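PDB 2QR3: Two-component system response regulator from Bacteroides fragilis, which probably receives a phosphorylation signal in this N-terminal CheY-like receiver domain and, as a whole protein, probably controls transcription through ATP- and DNA-binding domains. Local coordinates for residues Gly4-Val9 and Ser28-Leu33; Leu21-His26 and Lys115-Leu120; Val50-Met55 and Pro82-Thr87; Asp11-Leu16 and Thr32-Val37; Glu66-Leu71 and Ile99-Ser104. All blocks are in the same frame, centred on the assembly; numbering follows the deposited sequence.

Interaction 1: Gly4-Val9 and Ser28-Leu33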
# COMPACT_ATOMS: atom_id res chain seq x y z
N GLY A 4 -3.05 4.29 13.39
CA GLY A 4 -2.00 3.38 13.81
C GLY A 4 -0.97 3.22 12.73
O GLY A 4 -0.40 4.19 12.25
N THR A 5 -0.76 1.97 12.34
CA THR A 5 0.38 1.60 11.55
C THR A 5 0.02 1.53 10.07
O THR A 5 -1.07 1.09 9.73
CB THR A 5 0.92 0.25 12.06
OG1 THR A 5 1.36 0.43 13.44
CG2 THR A 5 2.09 -0.22 11.21
N ILE A 6 0.95 1.96 9.20
CA ILE A 6 0.83 1.73 7.75
C ILE A 6 2.03 0.93 7.28
O ILE A 6 3.13 1.14 7.78
CB ILE A 6 0.77 3.05 6.96
CG1 ILE A 6 0.57 2.77 5.45
CG2 ILE A 6 2.01 3.93 7.19
CD1 ILE A 6 0.15 4.06 4.66
N ILE A 7 1.81 0.01 6.35
CA ILE A 7 2.91 -0.76 5.76
C ILE A 7 3.03 -0.27 4.29
O ILE A 7 2.03 -0.21 3.56
CB ILE A 7 2.63 -2.27 5.80
CG1 ILE A 7 2.54 -2.76 7.26
CG2 ILE A 7 3.69 -3.10 5.03
CD1 ILE A 7 1.91 -4.09 7.34
N ILE A 8 4.24 0.08 3.88
CA ILE A 8 4.53 0.42 2.48
C ILE A 8 5.43 -0.66 1.87
O ILE A 8 6.50 -0.99 2.42
CB ILE A 8 5.18 1.82 2.38
CG1 ILE A 8 4.26 2.86 3.06
CG2 ILE A 8 5.35 2.24 0.93
CD1 ILE A 8 4.70 3.14 4.40
N VAL A 9 4.99 -1.19 0.73
CA VAL A 9 5.63 -2.33 0.10
C VAL A 9 6.05 -1.84 -1.28
O VAL A 9 5.20 -1.54 -2.12
CB VAL A 9 4.63 -3.53 -0.05
CG1 VAL A 9 5.33 -4.74 -0.68
CG2 VAL A 9 3.93 -3.88 1.30
N SER A 28 1.12 6.58 13.29
CA SER A 28 1.90 6.27 14.50
C SER A 28 3.18 5.52 14.17
O SER A 28 4.20 5.71 14.84
CB SER A 28 1.07 5.44 15.49
OG SER A 28 -0.01 6.23 15.95
N LYS A 29 3.11 4.67 13.14
CA LYS A 29 4.27 3.89 12.72
C LYS A 29 4.20 3.72 11.20
O LYS A 29 3.13 3.42 10.66
CB LYS A 29 4.20 2.51 13.36
CG LYS A 29 5.46 1.68 13.33
CD LYS A 29 5.20 0.48 14.24
CE LYS A 29 6.46 -0.32 14.52
NZ LYS A 29 6.16 -1.44 15.50
N VAL A 30 5.34 3.92 10.54
CA VAL A 30 5.43 3.70 9.11
C VAL A 30 6.45 2.58 8.92
O VAL A 30 7.63 2.77 9.21
CB VAL A 30 5.87 4.96 8.37
CG1 VAL A 30 6.01 4.67 6.90
CG2 VAL A 30 4.85 6.10 8.57
N ILE A 31 5.99 1.43 8.43
CA ILE A 31 6.85 0.30 8.15
C ILE A 31 7.07 0.21 6.64
O ILE A 31 6.10 0.17 5.88
CB ILE A 31 6.24 -0.99 8.68
CG1 ILE A 31 6.14 -0.91 10.21
CG2 ILE A 31 7.08 -2.19 8.24
CD1 ILE A 31 5.40 -2.06 10.87
N THR A 32 8.32 0.19 6.21
CA THR A 32 8.63 0.05 4.78
C THR A 32 9.35 -1.25 4.57
O THR A 32 10.19 -1.65 5.41
CB THR A 32 9.52 1.22 4.27
OG1 THR A 32 10.73 1.27 5.04
CG2 THR A 32 8.77 2.56 4.40
N LEU A 33 9.06 -1.94 3.48
CA LEU A 33 9.73 -3.22 3.19
C LEU A 33 9.71 -3.56 1.71
O LEU A 33 8.94 -2.98 0.97
CB LEU A 33 9.09 -4.35 4.00
CG LEU A 33 7.59 -4.57 3.84
CD1 LEU A 33 7.32 -5.56 2.70
CD2 LEU A 33 7.05 -5.13 5.15

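Interaction 2: Leu21-His26 and Lys115-Leu120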
# COMPACT_ATOMS: atom_id res chain seq x y z
N LEU A 21 9.20 9.60 4.73
CA LEU A 21 9.33 11.00 5.08
C LEU A 21 7.99 11.73 5.02
O LEU A 21 7.68 12.56 5.88
CB LEU A 21 10.38 11.70 4.19
CG LEU A 21 10.61 13.21 4.38
CD1 LEU A 21 10.87 13.59 5.83
CD2 LEU A 21 11.77 13.65 3.51
N LEU A 22 7.18 11.43 4.01
CA LEU A 22 5.91 12.10 3.84
C LEU A 22 4.89 11.69 4.89
O LEU A 22 4.04 12.50 5.28
CB LEU A 22 5.34 11.84 2.43
CG LEU A 22 6.13 12.43 1.26
CD1 LEU A 22 5.74 11.77 -0.08
CD2 LEU A 22 5.98 13.97 1.20
N LEU A 23 4.94 10.43 5.35
CA LEU A 23 3.86 9.90 6.18
C LEU A 23 4.17 9.81 7.67
O LEU A 23 3.23 9.63 8.47
CB LEU A 23 3.41 8.52 5.66
CG LEU A 23 2.96 8.45 4.20
CD1 LEU A 23 2.59 6.99 3.83
CD2 LEU A 23 1.79 9.40 3.85
N LYS A 24 5.47 9.89 8.00
CA LYS A 24 6.07 9.81 9.37
C LYS A 24 5.26 10.57 10.42
O LYS A 24 5.20 10.18 11.60
CB LYS A 24 7.46 10.50 9.36
CG LYS A 24 8.71 9.66 9.35
CD LYS A 24 9.94 10.62 9.42
CE LYS A 24 11.29 9.87 9.57
NZ LYS A 24 12.03 9.72 8.27
N ASN A 25 4.67 11.68 10.02
CA ASN A 25 4.07 12.57 11.01
C ASN A 25 2.56 12.53 11.07
O ASN A 25 1.93 13.35 11.76
CB ASN A 25 4.60 14.00 10.83
CG ASN A 25 5.67 14.30 11.83
OD1 ASN A 25 6.86 14.20 11.52
ND2 ASN A 25 5.27 14.58 13.07
N HIS A 26 2.00 11.56 10.36
CA HIS A 26 0.57 11.33 10.36
C HIS A 26 0.23 10.01 11.01
O HIS A 26 -0.64 9.95 11.89
CB HIS A 26 -0.00 11.44 8.95
CG HIS A 26 -0.05 12.85 8.46
ND1 HIS A 26 1.07 13.51 8.02
CD2 HIS A 26 -1.07 13.74 8.42
CE1 HIS A 26 0.74 14.75 7.69
NE2 HIS A 26 -0.55 14.91 7.92
N LYS A 115 -2.41 14.50 -2.27
CA LYS A 115 -3.29 13.43 -2.74
C LYS A 115 -2.89 12.05 -2.18
O LYS A 115 -3.75 11.25 -1.80
CB LYS A 115 -3.30 13.37 -4.27
CG LYS A 115 -4.57 12.77 -4.87
CD LYS A 115 -4.57 12.81 -6.43
CE LYS A 115 -5.92 12.39 -6.98
NZ LYS A 115 -6.01 12.42 -8.49
N LEU A 116 -1.59 11.77 -2.12
CA LEU A 116 -1.12 10.50 -1.58
C LEU A 116 -1.56 10.37 -0.15
O LEU A 116 -2.14 9.35 0.24
CB LEU A 116 0.42 10.39 -1.69
CG LEU A 116 1.09 9.24 -0.97
CD1 LEU A 116 0.68 7.88 -1.52
CD2 LEU A 116 2.61 9.38 -1.01
N LEU A 117 -1.32 11.40 0.65
CA LEU A 117 -1.67 11.35 2.07
C LEU A 117 -3.17 11.16 2.22
O LEU A 117 -3.63 10.32 3.01
CB LEU A 117 -1.21 12.61 2.80
CG LEU A 117 -1.61 12.75 4.28
CD1 LEU A 117 -1.16 11.56 5.17
CD2 LEU A 117 -1.08 14.09 4.80
N GLU A 118 -3.93 11.95 1.46
CA GLU A 118 -5.38 11.96 1.56
C GLU A 118 -6.00 10.64 1.21
O GLU A 118 -6.91 10.18 1.91
CB GLU A 118 -5.97 13.09 0.74
CG GLU A 118 -5.59 14.44 1.38
CD GLU A 118 -6.45 15.60 0.91
OE1 GLU A 118 -7.16 15.46 -0.11
OE2 GLU A 118 -6.38 16.65 1.58
N THR A 119 -5.51 10.02 0.14
CA THR A 119 -5.97 8.67 -0.27
C THR A 119 -5.73 7.67 0.83
O THR A 119 -6.60 6.84 1.11
CB THR A 119 -5.32 8.24 -1.59
OG1 THR A 119 -5.67 9.18 -2.63
CG2 THR A 119 -5.73 6.82 -2.02
N LEU A 120 -4.56 7.76 1.48
CA LEU A 120 -4.19 6.77 2.50
C LEU A 120 -4.99 7.01 3.77
O LEU A 120 -5.50 6.07 4.36
CB LEU A 120 -2.69 6.82 2.81
CG LEU A 120 -1.85 6.27 1.66
CD1 LEU A 120 -0.35 6.71 1.84
CD2 LEU A 120 -2.00 4.73 1.53

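Interaction 3: Val50-Met55 and Pro82-Thr87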
# COMPACT_ATOMS: atom_id res chain seq x y z
N VAL A 50 -3.68 0.14 6.93
CA VAL A 50 -3.74 0.21 5.47
C VAL A 50 -2.36 -0.29 4.96
O VAL A 50 -1.37 -0.21 5.71
CB VAL A 50 -4.09 1.66 5.00
CG1 VAL A 50 -3.06 2.64 5.44
CG2 VAL A 50 -4.29 1.72 3.46
N VAL A 51 -2.33 -0.82 3.73
CA VAL A 51 -1.08 -1.22 3.08
C VAL A 51 -1.03 -0.42 1.79
O VAL A 51 -2.03 -0.39 1.04
CB VAL A 51 -1.06 -2.73 2.73
CG1 VAL A 51 0.26 -3.12 2.00
CG2 VAL A 51 -1.18 -3.59 4.00
N LEU A 52 0.10 0.21 1.51
CA LEU A 52 0.34 0.82 0.18
C LEU A 52 1.23 -0.15 -0.59
O LEU A 52 2.38 -0.42 -0.17
CB LEU A 52 1.06 2.19 0.32
CG LEU A 52 1.37 2.92 -1.01
CD1 LEU A 52 0.06 3.18 -1.80
CD2 LEU A 52 2.09 4.25 -0.70
N LEU A 53 0.69 -0.70 -1.67
CA LEU A 53 1.31 -1.81 -2.41
C LEU A 53 1.72 -1.45 -3.85
O LEU A 53 0.88 -1.15 -4.72
CB LEU A 53 0.38 -3.04 -2.44
CG LEU A 53 0.82 -4.29 -3.23
CD1 LEU A 53 2.07 -4.94 -2.59
CD2 LEU A 53 -0.37 -5.28 -3.28
N ASP A 54 3.03 -1.56 -4.11
CA ASP A 54 3.64 -1.38 -5.44
C ASP A 54 2.99 -2.33 -6.46
O ASP A 54 2.95 -3.54 -6.26
CB ASP A 54 5.16 -1.68 -5.27
CG ASP A 54 5.99 -1.61 -6.57
OD1 ASP A 54 5.51 -1.28 -7.68
OD2 ASP A 54 7.21 -1.90 -6.42
N MET A 55 2.49 -1.76 -7.55
CA MET A 55 1.81 -2.50 -8.61
C MET A 55 2.76 -3.55 -9.17
O MET A 55 2.32 -4.60 -9.68
CB MET A 55 1.42 -1.48 -9.68
CG MET A 55 0.31 -1.77 -10.66
SD MET A 55 -1.39 -2.04 -10.03
CE MET A 55 -1.13 -3.79 -10.27
N PRO A 82 -7.55 -2.60 4.32
CA PRO A 82 -7.52 -1.83 3.06
C PRO A 82 -6.15 -1.91 2.38
O PRO A 82 -5.14 -1.74 3.06
CB PRO A 82 -7.75 -0.39 3.52
CG PRO A 82 -8.53 -0.55 4.83
CD PRO A 82 -7.90 -1.74 5.47
N VAL A 83 -6.16 -2.17 1.07
CA VAL A 83 -4.93 -2.18 0.28
C VAL A 83 -5.07 -1.14 -0.80
O VAL A 83 -6.05 -1.17 -1.59
CB VAL A 83 -4.68 -3.56 -0.37
CG1 VAL A 83 -3.43 -3.49 -1.28
CG2 VAL A 83 -4.48 -4.64 0.71
N VAL A 84 -4.12 -0.21 -0.84
CA VAL A 84 -4.11 0.83 -1.87
C VAL A 84 -2.95 0.50 -2.82
O VAL A 84 -1.83 0.33 -2.37
CB VAL A 84 -3.90 2.23 -1.23
CG1 VAL A 84 -3.77 3.33 -2.32
CG2 VAL A 84 -5.08 2.56 -0.27
N LEU A 85 -3.22 0.40 -4.12
CA LEU A 85 -2.17 0.11 -5.12
C LEU A 85 -1.43 1.39 -5.49
O LEU A 85 -2.04 2.46 -5.59
CB LEU A 85 -2.82 -0.51 -6.38
CG LEU A 85 -3.46 -1.88 -6.08
CD1 LEU A 85 -4.29 -2.29 -7.28
CD2 LEU A 85 -2.36 -2.95 -5.77
N PHE A 86 -0.11 1.28 -5.71
CA PHE A 86 0.74 2.43 -6.04
C PHE A 86 1.22 2.10 -7.46
O PHE A 86 1.99 1.14 -7.65
CB PHE A 86 1.92 2.48 -5.06
CG PHE A 86 2.51 3.85 -4.83
CD1 PHE A 86 1.93 5.01 -5.30
CD2 PHE A 86 3.66 3.97 -4.02
CE1 PHE A 86 2.49 6.28 -5.04
CE2 PHE A 86 4.21 5.23 -3.74
CZ PHE A 86 3.63 6.39 -4.25
N THR A 87 0.75 2.88 -8.43
CA THR A 87 0.88 2.48 -9.84
C THR A 87 1.54 3.54 -10.72
O THR A 87 1.21 4.71 -10.63
CB THR A 87 -0.51 2.07 -10.43
OG1 THR A 87 -0.32 1.56 -11.76
CG2 THR A 87 -1.44 3.26 -10.52

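Interaction 4: Asp11-Leu16 and Thr32-Val37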
# COMPACT_ATOMS: atom_id res chain seq x y z
N ASP A 11 9.53 -2.10 -4.35
CA ASP A 11 10.84 -2.58 -4.80
C ASP A 11 11.87 -1.46 -4.82
O ASP A 11 13.08 -1.73 -4.82
CB ASP A 11 10.72 -3.12 -6.23
CG ASP A 11 10.14 -4.54 -6.29
OD1 ASP A 11 10.13 -5.22 -5.24
OD2 ASP A 11 9.74 -4.95 -7.40
N ASN A 12 11.39 -0.22 -4.86
CA ASN A 12 12.23 0.95 -5.08
C ASN A 12 12.53 1.60 -3.75
O ASN A 12 11.64 2.15 -3.09
CB ASN A 12 11.55 1.92 -6.07
CG ASN A 12 12.40 3.18 -6.36
OD1 ASN A 12 13.25 3.56 -5.56
ND2 ASN A 12 12.15 3.81 -7.50
N LYS A 13 13.79 1.48 -3.30
CA LYS A 13 14.13 1.96 -1.96
C LYS A 13 13.94 3.46 -1.84
O LYS A 13 13.63 3.96 -0.76
CB LYS A 13 15.55 1.52 -1.54
CG LYS A 13 15.60 0.04 -1.05
CD LYS A 13 15.55 -0.97 -2.19
CE LYS A 13 15.04 -2.32 -1.74
NZ LYS A 13 14.95 -3.20 -2.95
N GLY A 14 14.08 4.18 -2.95
CA GLY A 14 13.92 5.65 -2.93
C GLY A 14 12.48 6.03 -2.68
O GLY A 14 12.18 7.03 -2.04
N VAL A 15 11.56 5.21 -3.21
CA VAL A 15 10.12 5.47 -3.00
C VAL A 15 9.83 5.28 -1.52
O VAL A 15 9.18 6.13 -0.89
CB VAL A 15 9.26 4.55 -3.90
CG1 VAL A 15 7.77 4.53 -3.47
CG2 VAL A 15 9.39 4.97 -5.37
N LEU A 16 10.39 4.21 -0.95
CA LEU A 16 10.24 3.97 0.50
C LEU A 16 10.79 5.13 1.34
O LEU A 16 10.13 5.60 2.26
CB LEU A 16 10.95 2.67 0.88
CG LEU A 16 10.37 1.42 0.22
CD1 LEU A 16 11.17 0.22 0.70
CD2 LEU A 16 8.86 1.31 0.58
N THR A 32 8.32 0.19 6.21
CA THR A 32 8.63 0.05 4.78
C THR A 32 9.35 -1.25 4.57
O THR A 32 10.19 -1.65 5.41
CB THR A 32 9.52 1.22 4.27
OG1 THR A 32 10.73 1.27 5.04
CG2 THR A 32 8.77 2.56 4.40
N LEU A 33 9.06 -1.94 3.48
CA LEU A 33 9.73 -3.22 3.19
C LEU A 33 9.71 -3.56 1.71
O LEU A 33 8.94 -2.98 0.97
CB LEU A 33 9.09 -4.35 4.00
CG LEU A 33 7.59 -4.57 3.84
CD1 LEU A 33 7.32 -5.56 2.70
CD2 LEU A 33 7.05 -5.13 5.15
N SER A 34 10.56 -4.50 1.30
CA SER A 34 10.60 -4.95 -0.09
C SER A 34 10.62 -6.49 -0.17
O SER A 34 10.83 -7.07 -1.24
CB SER A 34 11.86 -4.37 -0.75
OG SER A 34 11.86 -2.94 -0.65
N SER A 35 10.37 -7.15 0.96
CA SER A 35 10.44 -8.61 1.05
C SER A 35 9.10 -9.28 1.34
O SER A 35 8.46 -8.92 2.31
CB SER A 35 11.42 -8.97 2.19
OG SER A 35 11.15 -10.28 2.67
N PRO A 36 8.69 -10.29 0.54
CA PRO A 36 7.49 -11.07 0.84
C PRO A 36 7.54 -11.69 2.24
O PRO A 36 6.52 -11.74 2.94
CB PRO A 36 7.53 -12.20 -0.20
CG PRO A 36 8.40 -11.71 -1.27
CD PRO A 36 9.35 -10.73 -0.71
N VAL A 37 8.71 -12.18 2.65
CA VAL A 37 8.82 -12.80 3.97
C VAL A 37 8.57 -11.77 5.09
O VAL A 37 7.79 -12.04 6.01
CB VAL A 37 10.15 -13.59 4.11
CG1 VAL A 37 10.27 -14.23 5.52
CG2 VAL A 37 10.20 -14.68 3.03

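Interaction 5: Glu66-Leu71 and Ile99-Ser104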
# COMPACT_ATOMS: atom_id res chain seq x y z
N GLU A 66 2.69 -10.10 -9.80
CA GLU A 66 3.08 -8.80 -9.30
C GLU A 66 2.06 -8.26 -8.30
O GLU A 66 1.62 -8.98 -7.41
CB GLU A 66 3.33 -7.83 -10.47
CG GLU A 66 4.61 -8.15 -11.25
CD GLU A 66 4.77 -7.34 -12.52
OE1 GLU A 66 4.28 -6.19 -12.58
OE2 GLU A 66 5.42 -7.86 -13.46
N GLY A 67 1.72 -6.98 -8.43
CA GLY A 67 0.81 -6.33 -7.50
C GLY A 67 -0.52 -7.02 -7.33
O GLY A 67 -1.02 -7.14 -6.20
N LEU A 68 -1.13 -7.47 -8.44
CA LEU A 68 -2.46 -8.08 -8.34
C LEU A 68 -2.42 -9.38 -7.56
O LEU A 68 -3.29 -9.67 -6.74
CB LEU A 68 -3.08 -8.26 -9.72
CG LEU A 68 -3.34 -6.93 -10.43
CD1 LEU A 68 -3.71 -7.20 -11.88
CD2 LEU A 68 -4.47 -6.18 -9.68
N PHE A 69 -1.38 -10.17 -7.80
CA PHE A 69 -1.15 -11.39 -7.03
C PHE A 69 -1.07 -11.10 -5.52
O PHE A 69 -1.75 -11.74 -4.71
CB PHE A 69 0.13 -12.07 -7.50
CG PHE A 69 0.55 -13.19 -6.62
CD1 PHE A 69 0.02 -14.47 -6.79
CD2 PHE A 69 1.44 -12.96 -5.58
CE1 PHE A 69 0.40 -15.51 -5.96
CE2 PHE A 69 1.81 -13.99 -4.73
CZ PHE A 69 1.29 -15.27 -4.92
N TRP A 70 -0.25 -10.12 -5.15
CA TRP A 70 -0.07 -9.77 -3.74
C TRP A 70 -1.32 -9.16 -3.11
O TRP A 70 -1.64 -9.39 -1.95
CB TRP A 70 1.17 -8.86 -3.57
CG TRP A 70 2.41 -9.64 -3.83
CD1 TRP A 70 3.25 -9.53 -4.92
CD2 TRP A 70 2.93 -10.70 -3.03
NE1 TRP A 70 4.29 -10.45 -4.81
CE2 TRP A 70 4.10 -11.18 -3.66
CE3 TRP A 70 2.53 -11.28 -1.82
CZ2 TRP A 70 4.87 -12.22 -3.13
CZ3 TRP A 70 3.29 -12.31 -1.29
CH2 TRP A 70 4.44 -12.78 -1.95
N LEU A 71 -2.06 -8.39 -3.90
CA LEU A 71 -3.34 -7.86 -3.41
C LEU A 71 -4.22 -9.02 -3.01
O LEU A 71 -4.87 -9.03 -1.95
CB LEU A 71 -4.04 -7.04 -4.53
CG LEU A 71 -5.54 -6.77 -4.41
CD1 LEU A 71 -5.84 -5.78 -3.25
CD2 LEU A 71 -5.99 -6.17 -5.76
N ILE A 99 -8.94 -2.44 -8.56
CA ILE A 99 -10.18 -1.94 -7.94
C ILE A 99 -11.28 -3.00 -8.15
O ILE A 99 -12.05 -3.36 -7.24
CB ILE A 99 -10.65 -0.58 -8.54
CG1 ILE A 99 -9.56 0.50 -8.30
CG2 ILE A 99 -12.05 -0.20 -8.00
CD1 ILE A 99 -9.09 0.63 -6.83
N LYS A 100 -11.38 -3.48 -9.38
CA LYS A 100 -12.40 -4.53 -9.68
C LYS A 100 -12.21 -5.76 -8.79
O LYS A 100 -13.19 -6.44 -8.44
CB LYS A 100 -12.30 -4.96 -11.13
CG LYS A 100 -12.78 -3.89 -12.08
CD LYS A 100 -12.43 -4.24 -13.52
CE LYS A 100 -12.78 -3.07 -14.40
NZ LYS A 100 -12.55 -3.41 -15.85
N GLU A 101 -10.97 -6.03 -8.44
CA GLU A 101 -10.60 -7.25 -7.71
C GLU A 101 -10.46 -7.00 -6.20
O GLU A 101 -9.95 -7.85 -5.46
CB GLU A 101 -9.33 -7.87 -8.31
CG GLU A 101 -9.50 -8.37 -9.80
CD GLU A 101 -8.24 -9.01 -10.40
OE1 GLU A 101 -7.15 -9.07 -9.75
OE2 GLU A 101 -8.34 -9.48 -11.56
N GLY A 102 -10.88 -5.81 -5.77
CA GLY A 102 -11.10 -5.53 -4.35
C GLY A 102 -10.09 -4.61 -3.66
O GLY A 102 -10.17 -4.43 -2.44
N ALA A 103 -9.13 -4.05 -4.41
CA ALA A 103 -8.29 -2.97 -3.85
C ALA A 103 -9.15 -1.78 -3.38
O ALA A 103 -10.15 -1.43 -4.02
CB ALA A 103 -7.26 -2.49 -4.89
N SER A 104 -8.76 -1.12 -2.29
CA SER A 104 -9.53 -0.01 -1.75
C SER A 104 -9.44 1.26 -2.56
O SER A 104 -10.40 2.02 -2.59
CB SER A 104 -9.11 0.28 -0.31
OG SER A 104 -9.50 -0.82 0.50

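Interaction 1: Gly4-Val9 and Ser28-Leu33
Strands 5-9 and 29-33 lie next to each other in the parallel sheet of the receiver domain, with T5 to V9 paired in order with K29 to L33. I6 and I8 supply both backbone groups on this side: I6 N donates to K29 O at 3.0 Å and I6 O accepts from I31 N, then I8 N reaches I31 O at 2.7 Å while I8 O takes L33 N. T5, I7 and V9 turn their backbone groups to strand 48-54 instead, so strand 5-9 is gripped from both flanks. At the start, S28 N makes a weak bond to G4 O. The two strands and helix 13-23 between them form a beta-alpha-beta unit, and that helix covers the face carrying I6, I8, V30 and T32. The placing of I8 CD1 there, only 3.2 Å from V30 CG1 with chi2 at 98°, is doubtful. I6 and V30 run side by side, their CG2 methyls 3.8 Å apart. Helix 36-45 lies over the other face. L33 CD1 touches both methyls of V9, 4.0 Å from V9 CG1 and V9 CG2, while L33 CD2 meets I7 CG2 at 3.9 Å. K29 presses CB on T5 OG1 at 3.5 Å, then extends away to a salt bridge with E46.

Interaction 2: Leu21-His26 and Lys115-Leu120
The H26 ring carries L117 CD2 over one face, 3.3 Å above its plane and displaced toward the rim. That methyl is a CH-pi donor, 3.5 Å from the ring centroid, with H26 NE2 its nearest ring atom. The other branch, L117 CD1, sits by the root of the ring, 3.7 Å from H26 CG, so both methyls of one leucine lie against the imidazole; the H26 and L117 side chains cross at about a right angle. L117 CG is anti to the backbone N (chi1 175°), directing the branch point toward H26 and L23. H26 itself is placed by the turn that follows helix 13-23, where its N bonds to L23 O at 3.0 Å. No hydrogen bond joins the two segments. In the doubly wound receiver fold this helix and the last one, 113-124, lie on the same face of the sheet, and residues 21-26 and 115-120 are where they meet. Further in, L23 and L117 slide past each other in opposite directions, L23 CD2 to L117 CD1 being 3.9 Å. L23 CD1 then meets L120 CD1 at 3.6 Å, the two side chains roughly perpendicular, and both leucines rest on I6 of strand 5-9. Toward the opposite end, L22 CD1 touches L116 CD2 at 4.0 Å, and W111 packs on both residues.

Interaction 3: Val50-Met55 and Pro82-Thr87
L52 and F86 meet aslant, with L52 CD2 above one face of the phenyl ring, 3.6 Å off the plane and shifted toward the rim. The closest ring atom is F86 CD2, 3.7 Å from L52 CD2. Both residues leave the same face of the sheet, which V84 and D54 share, and the CG of L52, anti to its backbone N (chi1 180°), lets the branches lean to the F86 ring. The second branch, L52 CD1, turns to V84 CG1 at 3.9 Å, and V84 CG2 in turn touches V50 CG2. On the reverse face L53 and L85 lie side by side pointing the same way, CD2 to CD2 3.9 Å, and L53 CB rests on V83 CG1. These are the third and fourth strands in chain order of a CheY-like receiver; 48-54 is the middle strand of the five and 83-88 its inner neighbour, sandwiched between helix 67-77 on the L53 side and helix 113-124 on the L52 side. Backbone bonds run the whole length, from V51 N on P82 O to M55 N on F86 O; the F86 N to L53 O bond, at 2.8 Å, has its donor 46° above the carbonyl plane. D54, the predicted phosphorylation site, unmodified here, ends the strand with OD1 accepting from N56 N and OD2 from D11 N, close to the like-charged D10. Beyond it the M55 chain bends, with CG lying 3.6 Å from T87 OG1 and SD 4.0 Å from L85 CD1.

Interaction 4: Asp11-Leu16 and Thr32-Val37
L16 makes the close part of this contact, its two branches dividing the work. CD2 packs on T32 CB at 3.7 Å, the two side chains sliding past each other in opposite directions, while CD1 lies 3.5 Å from S34 OG. Chi1 of -63° sets L16 CG beside the backbone N, and from there the two methyls part to T32 and S34. I8 and D10 also touch this leucine, which is buried. S34 OG is satisfied by D10 O, a bond that ties the end of strand 29-33 to the end of strand 5-9. On the exposed side the contact is thinner. K13 bends at chi2 (77°) and its CE comes within 3.4 Å of S34 OG; its NZ folds back to D11 O at 3.0 Å, 38° above the carbonyl plane. The helix that carries K13 and L16 is capped by N12, whose OD1 takes G14 N at 2.8 Å and V15 N more weakly. D11 barely meets S34; its backbone N instead donates to D54 OD2, the predicted phosphoryl acceptor. This is the loop after the first strand of a receiver domain, where D10 and D11 probably correspond to the acidic pair that, in relatives, helps bind the magnesium ion beside the phosphorylated aspartate.

Interaction 5: Glu66-Leu71 and Ile99-Ser104
L71 points its two methyls at A103, which receives them on CA and CB: L71 CD1 is 3.8 Å from A103 CA and 3.9 Å from A103 CB, with L71 CD2 at 4.0 Å from the same CB. Beside it, L68 crosses E101 at about a right angle, CD2 lying 3.9 Å from E101 OE1. That is a contact of a methyl with a carboxylate oxygen; the charge is met elsewhere, since E101 OE2 forms a salt bridge with R97. One shell out, the backbone of 99-104 is fixed by a Schellman motif that ends helix 92-100: G102 N bonds to I99 O at 3.1 Å, and G102 takes the positive phi (108°) that lets the chain turn out to A103. On the other side L71 is set by its helix, its N bonded to G67 O at 2.8 Å, with E66 at the N-cap. Strand 83-88 runs beneath, V83 touching L71 and L85 touching A103, and S104 pairs with V83 through the backbone. Above that strand, the start of helix 67-77 thus packs on the turn by which the chain leaves helix 92-100 for strand 105-109.

How the interactions relate
The sheet joins most of these contacts. Interaction 1 passes to interaction 3 through strand 5-9, where V9 N lies 2.9 Å from L52 O. Interaction 2 lies over the face carrying I6 and L52, L120 CD2 touching I6 CD1 at 3.8 Å and L116 CD1 reaching L52 CD2 at 4.0 Å. Interactions 3 and 5 are joined through the backbone, V83 O to S104 N being 2.8 Å, where the chain comes in beside strand 83-88. Interaction 4 shares T32 and L33 with interaction 1 and brings D11 N within 3.1 Å of D54 OD2, so the predicted phosphorylation site stands where interactions 3 and 4 meet. Interactions 2 and 5, about 21 Å apart between centres, lie on opposite sides of the chain's centre.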